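Csc2 (Thermofilum pendens, PDB 4TXD) probably binds CRISPR RNA as the Cas7-family backbone subunit of a type I-D interference complex, and carries a bound zinc ion. Local coordinates at residues Ile53-Leu58 / Leu283-Gly288. Numbering follows the deposited sequence.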
loop_
_atom_site.group_PDB
_atom_site.type_symbol
_atom_site.label_atom_id
_atom_site.label_comp_id
_atom_site.label_asym_id
_atom_site.label_seq_id
_atom_site.Cartn_x
_atom_site.Cartn_y
_atom_site.Cartn_z
ATOM N N ILE A 53 -9.172 -2.528 -9.485
ATOM C CA ILE A 53 -7.967 -2.882 -10.196
ATOM C C ILE A 53 -7.146 -3.823 -9.310
ATOM O O ILE A 53 -6.749 -3.456 -8.201
ATOM C CB ILE A 53 -7.170 -1.642 -10.562
ATOM C CG1 ILE A 53 -8.028 -0.751 -11.481
ATOM C CG2 ILE A 53 -5.831 -2.024 -11.213
ATOM C CD1 ILE A 53 -7.389 0.573 -11.825
ATOM N N GLU A 54 -6.944 -5.045 -9.784
ATOM C CA GLU A 54 -6.027 -5.985 -9.134
ATOM C C GLU A 54 -4.579 -5.717 -9.519
ATOM O O GLU A 54 -4.272 -5.534 -10.699
ATOM C CB GLU A 54 -6.361 -7.426 -9.506
ATOM C CG GLU A 54 -7.607 -7.992 -8.900
ATOM C CD GLU A 54 -7.894 -9.367 -9.449
ATOM O OE1 GLU A 54 -8.313 -9.450 -10.621
ATOM O OE2 GLU A 54 -7.691 -10.362 -8.720
ATOM N N VAL A 55 -3.685 -5.702 -8.531
ATOM C CA VAL A 55 -2.260 -5.661 -8.820
ATOM C C VAL A 55 -1.558 -6.870 -8.180
ATOM O O VAL A 55 -1.744 -7.158 -6.992
ATOM C CB VAL A 55 -1.612 -4.337 -8.346
ATOM C CG1 VAL A 55 -1.858 -4.101 -6.884
ATOM C CG2 VAL A 55 -0.129 -4.339 -8.633
ATOM N N VAL A 56 -0.794 -7.605 -8.986
ATOM C CA VAL A 56 -0.052 -8.770 -8.493
ATOM C C VAL A 56 1.419 -8.441 -8.532
ATOM O O VAL A 56 1.914 -7.866 -9.514
ATOM C CB VAL A 56 -0.348 -10.042 -9.322
ATOM C CG1 VAL A 56 0.574 -11.203 -8.916
ATOM C CG2 VAL A 56 -1.797 -10.453 -9.152
ATOM N N PHE A 57 2.121 -8.790 -7.460
ATOM C CA PHE A 57 3.499 -8.407 -7.304
ATOM C C PHE A 57 4.308 -9.468 -6.565
ATOM O O PHE A 57 3.753 -10.395 -5.964
ATOM C CB PHE A 57 3.601 -7.046 -6.580
ATOM C CG PHE A 57 2.968 -7.021 -5.198
ATOM C CD1 PHE A 57 1.600 -6.792 -5.037
ATOM C CD2 PHE A 57 3.751 -7.186 -4.064
ATOM C CE1 PHE A 57 1.024 -6.762 -3.753
ATOM C CE2 PHE A 57 3.187 -7.157 -2.776
ATOM C CZ PHE A 57 1.819 -6.939 -2.627
ATOM N N LEU A 58 5.616 -9.326 -6.624
ATOM C CA LEU A 58 6.536 -10.179 -5.919
ATOM C C LEU A 58 7.302 -9.396 -4.881
ATOM O O LEU A 58 7.683 -8.303 -5.114
ATOM C CB LEU A 58 7.544 -10.798 -6.879
ATOM C CG LEU A 58 7.040 -11.745 -7.941
ATOM C CD1 LEU A 58 8.169 -12.293 -8.786
ATOM C CD2 LEU A 58 6.189 -12.837 -7.349
ATOM N N LEU A 283 4.140 -7.153 -11.304
ATOM C CA LEU A 283 4.064 -8.012 -12.455
ATOM C C LEU A 283 2.906 -7.727 -13.390
ATOM O O LEU A 283 2.990 -7.973 -14.557
ATOM C CB LEU A 283 4.005 -9.465 -12.050
ATOM C CG LEU A 283 5.195 -9.986 -11.272
ATOM C CD1 LEU A 283 5.053 -11.463 -11.082
ATOM C CD2 LEU A 283 6.483 -9.667 -11.964
ATOM N N GLY A 284 1.814 -7.234 -12.861
ATOM C CA GLY A 284 0.645 -7.065 -13.705
ATOM C C GLY A 284 -0.548 -6.447 -13.019
ATOM O O GLY A 284 -0.680 -6.511 -11.790
ATOM N N VAL A 285 -1.415 -5.837 -13.820
ATOM C CA VAL A 285 -2.668 -5.275 -13.320
ATOM C C VAL A 285 -3.856 -5.750 -14.153
ATOM O O VAL A 285 -3.703 -6.152 -15.302
ATOM C CB VAL A 285 -2.653 -3.729 -13.317
ATOM C CG1 VAL A 285 -1.547 -3.203 -12.424
ATOM C CG2 VAL A 285 -2.497 -3.195 -14.746
ATOM N N LYS A 286 -5.041 -5.713 -13.560
ATOM C CA LYS A 286 -6.264 -6.042 -14.272
ATOM C C LYS A 286 -7.450 -5.316 -13.649
ATOM O O LYS A 286 -7.658 -5.379 -12.437
ATOM C CB LYS A 286 -6.519 -7.548 -14.268
ATOM C CG LYS A 286 -7.651 -7.957 -15.192
ATOM C CD LYS A 286 -8.020 -9.416 -15.047
ATOM C CE LYS A 286 -9.157 -9.775 -15.990
ATOM N NZ LYS A 286 -9.485 -11.223 -15.940
ATOM N N ALA A 287 -8.227 -4.633 -14.482
ATOM C CA ALA A 287 -9.446 -3.976 -14.022
ATOM C C ALA A 287 -10.641 -4.911 -14.192
ATOM O O ALA A 287 -10.710 -5.677 -15.152
ATOM C CB ALA A 287 -9.670 -2.661 -14.784
ATOM N N GLY A 288 -11.582 -4.862 -13.260
ATOM C CA GLY A 288 -12.753 -5.713 -13.351
ATOM C C GLY A 288 -13.764 -5.466 -12.256
ATOM O O GLY A 288 -13.463 -4.826 -11.245
HETATM O O HOH W 1 -9.560 -7.330 -11.779
#
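Glu-54 and Lys-286 face each other as a hydrogen-bonded pair where two antiparallel strands meet inside the sheet of the RRM-like Cas7 fold. Glu-54 N donates a hydrogen bond to Lys-286 O at 2.8 Å, from a position tilted 22° out of the carbonyl plane, and Lys-286 N answers to Glu-54 O at 3.0 Å. Lys-286 O accepts a second hydrogen bond, from a water that also donates to Glu-54 OE1 at 2.7 Å and so ties carboxylate to backbone. The two charged ends do not pair with each other: Glu-54 OE2 forms a salt bridge with Arg-244, and Lys-286 NZ, at the end of a fully extended chain, is hydrogen-bonded to Leu-321 O. Further along, Val-56 N points almost straight at Gly-284 O (3.0 Å, 169° at the hydrogen). Val-56 O meets a classic beta bulge, accepting from Leu-283 N at 2.9 Å and only weakly from Gly-284 N. Ile-53, Val-55 and Phe-57 make backbone bonds to strand 240-247. Beside the bulge, Leu-283 CD1 lies 3.7 Å from Leu-58 CG, the two side chains crossing at a slant against Leu-314 of helix 307-321. Cutting Leu-58 back to an alanine would probably cost Leu-283 CD1 this contact and open a gap facing that helix. On the face carrying Val-55, Val-285 and Ile-53 lie side by side. The partner strand thus satisfies Glu-54 and Val-56 backbones, while the buried carboxylate, held by Arg-244, Ser-292 OG, Thr-293 N and water, probably stays ionised.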